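Local coordinates for DPS family protein (Vibrio cholerae O1 biovar El Tor, PDB 3IQ1), which probably oxidises and stores iron as a twelve-subunit cage of the ferritin-like Dps family, at residues 16-27 against 70-81; 39-48 against 97-106. All coordinates share one frame; numbering follows the deposited sequence.

From the N terminus the chain enters helix 13-43, whose opening turns carry residues 16-27 of interaction 1 and whose last turn, with the residues that follow it, supplies 39-48 of interaction 2. Interaction 1 closes its loop when helix 49-76 returns antiparallel and ends beside the first turns, with 42 residues between its segments. Interaction 2 closes later, when the chain has passed helix 85-91 and starts helix 103-131. The segments alternate along the sequence, so the two loops cross. Their centres lie 32 Å apart, on opposite sides of the chain's centre. Interaction 1 thus joins the first two bundle helices, and interaction 2 joins the end of helix 13-43 to the loop leading into helix 103-131 and to that helix's first turn; both touch the second subunit.

Interaction 1: residues 16-27 against 70-81; sequences SQKLANALNNLL and LAERILTLSARP
Leu70 lays its two methyls along helix 16-27, CD1 against Leu23 CD2 at 3.5 Å and CD2 against Leu26 CD2 at 3.9 Å. This is antiparallel packing within the ferritin-like four-helix bundle: the short axes approach to 9.6 Å at 161°. One turn on, Ile74 is a knob in the hole formed by Ala20, Leu23, Asn24 and Leu27. Its CG1 lies anti to the carbonyl carbon (chi1 -67°), which brings that branch to 3.7 Å from Leu23 CB and lets CD1 run on to Leu27 CD2. Leu77 crosses Leu23 at about a right angle, CD1 to CD1, and turns its other methyl to Ser16, whose OG is bonded to Asp12 O. Met140 of helix 134-158 also packs on Leu23 and Leu26.

Helix 70-76 stops in a Schellman motif, with Ala79 N bonded to Ile74 O at 3.1 Å and Ser78 at positive phi. The turn directs Ala79 back onto the first helix, while Arg80 reaches out to a salt bridge with Asp99 of the second subunit. The tightest carbon pair is Ala20 CB against Ala79 CB, at 3.3 Å.

Interaction 2: residues 39-48 against 97-106; sequences GYHWNIQGKE and HTDSIDGRSS
Tyr40 meets three residues of 97-106 with different parts of its side chain. Its OH shares a hydrogen bond with His97 ND1 (2.7 Å), the imidazole nitrogen lying near the plane of the phenol ring at its edge. One face is covered by Ser106, whose CB makes a CH-pi contact 3.9 Å from the ring centroid and 22° off the normal. Ser100 CB approaches Tyr40 CE1 obliquely, at 3.9 Å. Holding CG anti to the carbonyl carbon (chi1 -58°) carries the ring alongside the start of helix 103-106. Ser106 OG also donates to a water that in turn donates to Tyr40 O and Ser100 O, a bridge between the backbones.

Ile101 packs against the end of the first helix. Its CG2 lies 3.4 Å from Asn43 O, its CD1 lies 3.7 Å from Gln45 OE1, and its carbonyl accepts from Gln45 N (3.1 Å, 150° at the hydrogen). A second water accepts from Asn43 ND2 and Ser100 N, so Asn43 is tied to the loop through solvent. Asp102 caps the new helix, OD2 accepting from Ser105 N.

The contact therefore joins the C-terminal end of helix 13-43 to the N-terminal end of helix 103-131, with Phe56 of helix 49-76 packed on Ser106 and His83 of the second subunit on Asn43.

Interaction 1: residues 16-27 against 70-81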
loop_
_atom_site.group_PDB
_atom_site.type_symbol
_atom_site.label_atom_id
_atom_site.label_comp_id
_atom_site.label_asym_id
_atom_site.label_seq_id
_atom_site.Cartn_x
_atom_site.Cartn_y
_atom_site.Cartn_z
ATOM N N SER B 16 2.067 28.432 -33.801
ATOM C CA SER B 16 2.081 28.046 -32.417
ATOM C C SER B 16 1.530 29.174 -31.544
ATOM O O SER B 16 0.799 28.922 -30.573
ATOM C CB SER B 16 3.468 27.613 -31.945
ATOM O OG SER B 16 3.879 26.431 -32.619
ATOM N N GLN B 17 1.873 30.413 -31.897
ATOM C CA GLN B 17 1.361 31.532 -31.121
ATOM C C GLN B 17 -0.168 31.687 -31.289
ATOM O O GLN B 17 -0.873 32.026 -30.331
ATOM C CB GLN B 17 2.097 32.819 -31.459
ATOM C CG GLN B 17 1.646 33.998 -30.586
ATOM C CD GLN B 17 1.928 33.744 -29.097
ATOM O OE1 GLN B 17 3.111 33.455 -28.704
ATOM N NE2 GLN B 17 0.843 33.809 -28.254
ATOM N N LYS B 18 -0.704 31.410 -32.475
ATOM C CA LYS B 18 -2.149 31.446 -32.667
ATOM C C LYS B 18 -2.819 30.392 -31.799
ATOM O O LYS B 18 -3.843 30.660 -31.135
ATOM C CB LYS B 18 -2.482 31.199 -34.126
ATOM C CG LYS B 18 -3.971 31.261 -34.474
ATOM C CD LYS B 18 -4.160 31.375 -35.991
ATOM C CE LYS B 18 -5.563 30.985 -36.441
ATOM N NZ LYS B 18 -5.700 31.146 -37.912
ATOM N N LEU B 19 -2.248 29.185 -31.818
ATOM C CA LEU B 19 -2.757 28.103 -30.951
ATOM C C LEU B 19 -2.676 28.454 -29.489
ATOM O O LEU B 19 -3.626 28.223 -28.742
ATOM C CB LEU B 19 -2.046 26.788 -31.255
ATOM C CG LEU B 19 -2.705 26.097 -32.448
ATOM C CD1 LEU B 19 -1.744 25.143 -33.230
ATOM C CD2 LEU B 19 -4.116 25.475 -32.091
ATOM N N ALA B 20 -1.591 29.086 -29.096
ATOM C CA ALA B 20 -1.400 29.452 -27.676
ATOM C C ALA B 20 -2.407 30.492 -27.259
ATOM O O ALA B 20 -2.933 30.417 -26.144
ATOM C CB ALA B 20 -0.031 29.969 -27.423
ATOM N N ASN B 21 -2.685 31.442 -28.142
ATOM C CA ASN B 21 -3.735 32.445 -27.881
ATOM C C ASN B 21 -5.110 31.793 -27.602
ATOM O O ASN B 21 -5.804 32.144 -26.603
ATOM C CB ASN B 21 -3.877 33.387 -29.053
ATOM C CG ASN B 21 -2.684 34.304 -29.253
ATOM O OD1 ASN B 21 -1.852 34.458 -28.365
ATOM N ND2 ASN B 21 -2.620 34.962 -30.440
ATOM N N ALA B 22 -5.466 30.812 -28.418
ATOM C CA ALA B 22 -6.738 30.104 -28.257
ATOM C C ALA B 22 -6.737 29.254 -26.977
ATOM O O ALA B 22 -7.753 29.215 -26.247
ATOM C CB ALA B 22 -7.006 29.180 -29.451
ATOM N N LEU B 23 -5.590 28.608 -26.701
ATOM C CA LEU B 23 -5.427 27.870 -25.480
ATOM C C LEU B 23 -5.546 28.764 -24.217
ATOM O O LEU B 23 -6.051 28.337 -23.186
ATOM C CB LEU B 23 -4.150 27.062 -25.464
ATOM C CG LEU B 23 -4.076 25.855 -26.455
ATOM C CD1 LEU B 23 -2.635 25.416 -26.602
ATOM C CD2 LEU B 23 -4.968 24.682 -25.986
ATOM N N ASN B 24 -5.011 29.960 -24.285
ATOM C CA ASN B 24 -5.118 30.899 -23.201
ATOM C C ASN B 24 -6.549 31.310 -22.987
ATOM O O ASN B 24 -6.983 31.446 -21.821
ATOM C CB ASN B 24 -4.265 32.151 -23.468
ATOM C CG ASN B 24 -2.981 32.141 -22.753
ATOM O OD1 ASN B 24 -1.922 32.549 -23.321
ATOM N ND2 ASN B 24 -3.016 31.712 -21.501
ATOM N N ASN B 25 -7.323 31.494 -24.057
ATOM C CA ASN B 25 -8.772 31.808 -23.855
ATOM C C ASN B 25 -9.488 30.630 -23.219
ATOM O O ASN B 25 -10.348 30.764 -22.372
ATOM C CB ASN B 25 -9.440 32.240 -25.152
ATOM C CG ASN B 25 -9.004 33.604 -25.586
ATOM O OD1 ASN B 25 -8.615 34.471 -24.757
ATOM N ND2 ASN B 25 -9.116 33.855 -26.908
ATOM N N LEU B 26 -9.093 29.433 -23.614
ATOM C CA LEU B 26 -9.639 28.235 -22.989
ATOM C C LEU B 26 -9.319 28.190 -21.495
ATOM O O LEU B 26 -10.174 27.859 -20.686
ATOM C CB LEU B 26 -9.147 26.986 -23.684
ATOM C CG LEU B 26 -9.664 25.615 -23.193
ATOM C CD1 LEU B 26 -11.139 25.431 -23.402
ATOM C CD2 LEU B 26 -8.867 24.514 -23.876
ATOM N N LEU B 27 -8.067 28.452 -21.152
ATOM C CA LEU B 27 -7.585 28.479 -19.763
ATOM C C LEU B 27 -8.395 29.469 -18.936
ATOM O O LEU B 27 -8.788 29.149 -17.823
ATOM C CB LEU B 27 -6.089 28.817 -19.762
ATOM C CG LEU B 27 -5.450 29.014 -18.397
ATOM C CD1 LEU B 27 -5.596 27.776 -17.535
ATOM C CD2 LEU B 27 -3.999 29.389 -18.563
ATOM N N LEU B 70 -2.969 22.433 -19.236
ATOM C CA LEU B 70 -3.175 23.459 -20.233
ATOM C C LEU B 70 -2.160 24.595 -20.149
ATOM O O LEU B 70 -1.566 24.985 -21.154
ATOM C CB LEU B 70 -4.608 23.955 -20.082
ATOM C CG LEU B 70 -5.219 24.911 -21.004
ATOM C CD1 LEU B 70 -5.028 24.450 -22.479
ATOM C CD2 LEU B 70 -6.745 24.991 -20.635
ATOM N N ALA B 71 -1.893 25.110 -18.939
ATOM C CA ALA B 71 -0.859 26.114 -18.779
ATOM C C ALA B 71 0.505 25.571 -19.239
ATOM O O ALA B 71 1.232 26.306 -19.917
ATOM C CB ALA B 71 -0.749 26.574 -17.306
ATOM N N GLU B 72 0.795 24.317 -18.926
ATOM C CA GLU B 72 2.067 23.669 -19.346
ATOM C C GLU B 72 2.131 23.543 -20.882
ATOM O O GLU B 72 3.206 23.705 -21.468
ATOM C CB GLU B 72 2.220 22.301 -18.742
ATOM C CG GLU B 72 2.440 22.278 -17.320
ATOM C CD GLU B 72 2.765 20.882 -16.860
ATOM O OE1 GLU B 72 2.266 19.864 -17.475
ATOM O OE2 GLU B 72 3.506 20.840 -15.879
ATOM N N ARG B 73 1.016 23.242 -21.528
ATOM C CA ARG B 73 0.999 23.174 -23.010
ATOM C C ARG B 73 1.318 24.553 -23.613
ATOM O O ARG B 73 2.037 24.655 -24.565
ATOM C CB ARG B 73 -0.343 22.646 -23.557
ATOM C CG ARG B 73 -0.360 22.363 -25.034
ATOM C CD ARG B 73 0.609 21.260 -25.462
ATOM N NE ARG B 73 0.878 21.293 -26.883
ATOM C CZ ARG B 73 1.907 20.680 -27.455
ATOM N NH1 ARG B 73 2.687 19.891 -26.717
ATOM N NH2 ARG B 73 2.119 20.785 -28.759
ATOM N N ILE B 74 0.753 25.615 -23.047
ATOM C CA ILE B 74 1.033 26.982 -23.486
ATOM C C ILE B 74 2.516 27.290 -23.348
ATOM O O ILE B 74 3.164 27.812 -24.279
ATOM C CB ILE B 74 0.141 27.993 -22.733
ATOM C CG1 ILE B 74 -1.342 27.799 -23.146
ATOM C CG2 ILE B 74 0.652 29.442 -22.961
ATOM C CD1 ILE B 74 -2.396 28.437 -22.178
ATOM N N LEU B 75 3.088 26.929 -22.206
ATOM C CA LEU B 75 4.537 27.122 -21.978
ATOM C C LEU B 75 5.354 26.297 -23.003
ATOM O O LEU B 75 6.405 26.720 -23.458
ATOM C CB LEU B 75 4.883 26.694 -20.539
ATOM C CG LEU B 75 4.394 27.641 -19.441
ATOM C CD1 LEU B 75 4.286 26.898 -18.089
ATOM C CD2 LEU B 75 5.309 28.859 -19.390
ATOM N N THR B 76 4.869 25.113 -23.320
ATOM C CA THR B 76 5.513 24.169 -24.210
ATOM C C THR B 76 5.575 24.745 -25.622
ATOM O O THR B 76 6.559 24.532 -26.317
ATOM C CB THR B 76 4.804 22.790 -24.141
ATOM O OG1 THR B 76 5.045 22.200 -22.826
ATOM C CG2 THR B 76 5.338 21.817 -25.148
ATOM N N LEU B 77 4.594 25.558 -25.959
ATOM C CA LEU B 77 4.511 26.273 -27.232
ATOM C C LEU B 77 5.295 27.596 -27.212
ATOM O O LEU B 77 5.180 28.385 -28.145
ATOM C CB LEU B 77 3.040 26.513 -27.651
ATOM C CG LEU B 77 2.253 25.240 -28.019
ATOM C CD1 LEU B 77 0.763 25.636 -28.076
ATOM C CD2 LEU B 77 2.739 24.640 -29.319
ATOM N N SER B 78 6.090 27.815 -26.158
ATOM C CA SER B 78 6.888 29.059 -25.958
ATOM C C SER B 78 6.000 30.284 -25.912
ATOM O O SER B 78 6.322 31.322 -26.466
ATOM C CB SER B 78 7.994 29.204 -27.003
ATOM O OG SER B 78 8.914 28.142 -26.865
ATOM N N ALA B 79 4.889 30.148 -25.229
ATOM C CA ALA B 79 3.985 31.238 -25.017
ATOM C C ALA B 79 3.757 31.451 -23.512
ATOM O O ALA B 79 4.124 30.623 -22.685
ATOM C CB ALA B 79 2.634 30.981 -25.813
ATOM N N ARG B 80 3.121 32.580 -23.175
ATOM C CA ARG B 80 2.873 32.957 -21.796
ATOM C C ARG B 80 1.480 32.549 -21.319
ATOM O O ARG B 80 0.521 33.056 -21.848
ATOM C CB ARG B 80 2.944 34.502 -21.737
ATOM C CG ARG B 80 2.614 35.117 -20.386
ATOM C CD ARG B 80 2.675 36.625 -20.486
ATOM N NE ARG B 80 2.401 37.342 -19.240
ATOM C CZ ARG B 80 1.191 37.534 -18.713
ATOM N NH1 ARG B 80 0.092 37.021 -19.250
ATOM N NH2 ARG B 80 1.087 38.204 -17.567
ATOM N N PRO B 81 1.375 31.682 -20.316
ATOM C CA PRO B 81 0.014 31.399 -19.833
ATOM C C PRO B 81 -0.522 32.559 -19.004
ATOM O O PRO B 81 0.193 33.058 -18.133
ATOM C CB PRO B 81 0.189 30.253 -18.875
ATOM C CG PRO B 81 1.665 30.197 -18.587
ATOM C CD PRO B 81 2.406 30.959 -19.585
HETATM O O HOH W 1 1.775 34.292 -24.915
#

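Interaction 2: residues 39-48 against 97-106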
loop_
_atom_site.group_PDB
_atom_site.type_symbol
_atom_site.label_atom_id
_atom_site.label_comp_id
_atom_site.label_asym_id
_atom_site.label_seq_id
_atom_site.Cartn_x
_atom_site.Cartn_y
_atom_site.Cartn_z
ATOM N N GLY B 39 -17.537 27.229 -5.670
ATOM C CA GLY B 39 -18.716 27.819 -5.058
ATOM C C GLY B 39 -19.849 26.792 -4.940
ATOM O O GLY B 39 -20.554 26.716 -3.942
ATOM N N TYR B 40 -20.063 26.021 -5.993
ATOM C CA TYR B 40 -21.130 25.025 -5.949
ATOM C C TYR B 40 -20.931 24.044 -4.791
ATOM O O TYR B 40 -21.910 23.669 -4.104
ATOM C CB TYR B 40 -21.234 24.255 -7.260
ATOM C CG TYR B 40 -21.489 25.055 -8.545
ATOM C CD1 TYR B 40 -22.065 26.298 -8.541
ATOM C CD2 TYR B 40 -21.191 24.491 -9.786
ATOM C CE1 TYR B 40 -22.304 26.991 -9.750
ATOM C CE2 TYR B 40 -21.424 25.129 -10.961
ATOM C CZ TYR B 40 -21.984 26.394 -10.978
ATOM O OH TYR B 40 -22.233 27.069 -12.153
ATOM N N HIS B 41 -19.684 23.585 -4.625
ATOM C CA HIS B 41 -19.246 22.728 -3.517
ATOM C C HIS B 41 -19.520 23.336 -2.174
ATOM O O HIS B 41 -20.089 22.701 -1.305
ATOM C CB HIS B 41 -17.756 22.427 -3.725
ATOM C CG HIS B 41 -17.047 21.820 -2.568
ATOM N ND1 HIS B 41 -17.236 20.503 -2.162
ATOM C CD2 HIS B 41 -16.055 22.314 -1.795
ATOM C CE1 HIS B 41 -16.416 20.241 -1.160
ATOM N NE2 HIS B 41 -15.703 21.329 -0.896
ATOM N N TRP B 42 -19.050 24.559 -1.966
ATOM C CA TRP B 42 -19.220 25.235 -0.681
ATOM C C TRP B 42 -20.650 25.510 -0.326
ATOM O O TRP B 42 -21.024 25.393 0.861
ATOM C CB TRP B 42 -18.449 26.558 -0.675
ATOM C CG TRP B 42 -16.954 26.382 -0.678
ATOM C CD1 TRP B 42 -16.241 25.342 -0.161
ATOM C CD2 TRP B 42 -16.011 27.262 -1.278
ATOM N NE1 TRP B 42 -14.915 25.514 -0.400
ATOM C CE2 TRP B 42 -14.732 26.687 -1.082
ATOM C CE3 TRP B 42 -16.118 28.464 -1.953
ATOM C CZ2 TRP B 42 -13.588 27.282 -1.524
ATOM C CZ3 TRP B 42 -14.952 29.086 -2.412
ATOM C CH2 TRP B 42 -13.699 28.466 -2.207
ATOM N N ASN B 43 -21.453 25.924 -1.310
ATOM C CA ASN B 43 -22.765 26.522 -1.043
ATOM C C ASN B 43 -24.012 25.647 -1.176
ATOM O O ASN B 43 -25.117 26.095 -0.877
ATOM C CB ASN B 43 -22.957 27.749 -1.904
ATOM C CG ASN B 43 -21.860 28.839 -1.633
ATOM O OD1 ASN B 43 -21.470 29.041 -0.467
ATOM N ND2 ASN B 43 -21.392 29.540 -2.691
ATOM N N ILE B 44 -23.829 24.428 -1.619
ATOM C CA ILE B 44 -24.946 23.477 -1.716
ATOM C C ILE B 44 -25.661 23.270 -0.369
ATOM O O ILE B 44 -25.030 23.203 0.669
ATOM C CB ILE B 44 -24.458 22.128 -2.303
ATOM C CG1 ILE B 44 -25.635 21.197 -2.634
ATOM C CG2 ILE B 44 -23.391 21.421 -1.438
ATOM C CD1 ILE B 44 -26.654 21.647 -3.687
ATOM N N GLN B 45 -26.978 23.241 -0.411
ATOM C CA GLN B 45 -27.846 22.999 0.732
ATOM C C GLN B 45 -28.912 22.006 0.332
ATOM O O GLN B 45 -29.203 21.833 -0.868
ATOM C CB GLN B 45 -28.588 24.284 1.129
ATOM C CG GLN B 45 -27.740 25.428 1.507
ATOM C CD GLN B 45 -28.564 26.714 1.776
ATOM O OE1 GLN B 45 -29.803 26.686 1.835
ATOM N NE2 GLN B 45 -27.871 27.816 1.959
ATOM N N GLY B 46 -29.529 21.414 1.336
ATOM C CA GLY B 46 -30.624 20.494 1.162
ATOM C C GLY B 46 -30.148 19.047 1.145
ATOM O O GLY B 46 -28.972 18.753 1.379
ATOM N N LYS B 47 -31.068 18.141 0.831
ATOM C CA LYS B 47 -30.788 16.718 1.009
ATOM C C LYS B 47 -29.756 16.136 0.058
ATOM O O LYS B 47 -29.277 15.036 0.292
ATOM C CB LYS B 47 -32.072 15.898 0.938
ATOM C CG LYS B 47 -32.937 16.023 2.169
ATOM C CD LYS B 47 -33.997 14.902 2.213
ATOM C CE LYS B 47 -34.995 15.116 3.317
ATOM N NZ LYS B 47 -35.585 16.490 3.219
ATOM N N GLU B 48 -29.373 16.910 -0.946
ATOM C CA GLU B 48 -28.290 16.502 -1.844
ATOM C C GLU B 48 -26.947 16.884 -1.306
ATOM O O GLU B 48 -25.950 16.622 -1.951
ATOM C CB GLU B 48 -28.384 17.138 -3.227
ATOM C CG GLU B 48 -29.568 16.762 -4.038
ATOM C CD GLU B 48 -30.438 17.957 -4.233
ATOM O OE1 GLU B 48 -31.053 18.345 -3.207
ATOM O OE2 GLU B 48 -30.473 18.510 -5.371
ATOM N N HIS B 97 -20.617 32.727 -11.515
ATOM C CA HIS B 97 -21.909 32.233 -11.060
ATOM C C HIS B 97 -21.778 32.126 -9.569
ATOM O O HIS B 97 -21.002 31.304 -9.073
ATOM C CB HIS B 97 -22.193 30.851 -11.642
ATOM C CG HIS B 97 -23.580 30.363 -11.387
ATOM N ND1 HIS B 97 -23.994 29.109 -11.776
ATOM C CD2 HIS B 97 -24.652 30.948 -10.797
ATOM C CE1 HIS B 97 -25.253 28.928 -11.415
ATOM N NE2 HIS B 97 -25.686 30.037 -10.836
ATOM N N THR B 98 -22.464 32.995 -8.859
ATOM C CA THR B 98 -22.362 33.046 -7.401
ATOM C C THR B 98 -23.726 32.745 -6.761
ATOM O O THR B 98 -24.791 32.902 -7.371
ATOM C CB THR B 98 -21.903 34.406 -6.917
ATOM O OG1 THR B 98 -22.768 35.425 -7.463
ATOM C CG2 THR B 98 -20.417 34.693 -7.286
ATOM N N ASP B 99 -23.671 32.287 -5.523
ATOM C CA ASP B 99 -24.866 31.989 -4.721
ATOM C C ASP B 99 -25.805 30.972 -5.319
ATOM O O ASP B 99 -27.032 31.086 -5.210
ATOM C CB ASP B 99 -25.542 33.295 -4.391
ATOM C CG ASP B 99 -24.612 34.201 -3.649
ATOM O OD1 ASP B 99 -24.123 33.796 -2.562
ATOM O OD2 ASP B 99 -24.370 35.314 -4.141
ATOM N N SER B 100 -25.203 29.966 -5.947
ATOM C CA SER B 100 -25.924 28.798 -6.404
ATOM C C SER B 100 -25.911 27.795 -5.245
ATOM O O SER B 100 -24.862 27.163 -4.958
ATOM C CB SER B 100 -25.301 28.205 -7.653
ATOM O OG SER B 100 -26.115 27.152 -8.184
ATOM N N ILE B 101 -27.095 27.595 -4.662
ATOM C CA ILE B 101 -27.235 26.785 -3.445
ATOM C C ILE B 101 -28.080 25.528 -3.663
ATOM O O ILE B 101 -28.328 24.729 -2.720
ATOM C CB ILE B 101 -27.819 27.632 -2.272
ATOM C CG1 ILE B 101 -29.288 28.055 -2.544
ATOM C CG2 ILE B 101 -26.860 28.828 -1.952
ATOM C CD1 ILE B 101 -30.033 28.622 -1.320
ATOM N N ASP B 102 -28.627 25.369 -4.861
ATOM C CA ASP B 102 -29.455 24.211 -5.119
ATOM C C ASP B 102 -28.828 23.322 -6.190
ATOM O O ASP B 102 -28.170 23.806 -7.132
ATOM C CB ASP B 102 -30.894 24.602 -5.431
ATOM C CG ASP B 102 -31.076 25.087 -6.761
ATOM O OD1 ASP B 102 -30.713 26.278 -6.913
ATOM O OD2 ASP B 102 -31.628 24.308 -7.641
ATOM N N GLY B 103 -28.989 22.021 -6.001
ATOM C CA GLY B 103 -28.425 21.047 -6.883
ATOM C C GLY B 103 -28.690 21.294 -8.356
ATOM O O GLY B 103 -27.767 21.218 -9.170
ATOM N N ARG B 104 -29.950 21.523 -8.729
ATOM C CA ARG B 104 -30.255 21.671 -10.140
ATOM C C ARG B 104 -29.574 22.899 -10.751
ATOM O O ARG B 104 -29.016 22.806 -11.863
ATOM C CB ARG B 104 -31.770 21.671 -10.378
ATOM C CG ARG B 104 -32.150 21.708 -11.818
ATOM C CD ARG B 104 -33.658 21.355 -11.990
ATOM N NE ARG B 104 -33.897 20.023 -11.436
ATOM C CZ ARG B 104 -33.830 18.876 -12.150
ATOM N NH1 ARG B 104 -33.607 18.895 -13.444
ATOM N NH2 ARG B 104 -34.040 17.714 -11.567
ATOM N N SER B 105 -29.606 24.057 -10.074
ATOM C CA SER B 105 -28.925 25.240 -10.650
ATOM C C SER B 105 -27.426 25.005 -10.849
ATOM O O SER B 105 -26.862 25.420 -11.866
ATOM C CB SER B 105 -29.117 26.551 -9.887
ATOM O OG SER B 105 -28.766 26.482 -8.576
ATOM N N SER B 106 -26.810 24.354 -9.886
ATOM C CA SER B 106 -25.365 24.103 -9.957
ATOM C C SER B 106 -25.043 23.111 -11.034
ATOM O O SER B 106 -24.172 23.365 -11.858
ATOM C CB SER B 106 -24.837 23.660 -8.606
ATOM O OG SER B 106 -24.955 24.751 -7.685
HETATM O O HOH W 2 -24.472 24.439 -5.024
HETATM O O HOH W 3 -22.538 28.939 -5.437
HETATM O O HOH W 4 -30.348 21.412 -3.500
HETATM O O HOH W 5 -31.936 20.453 -6.861
#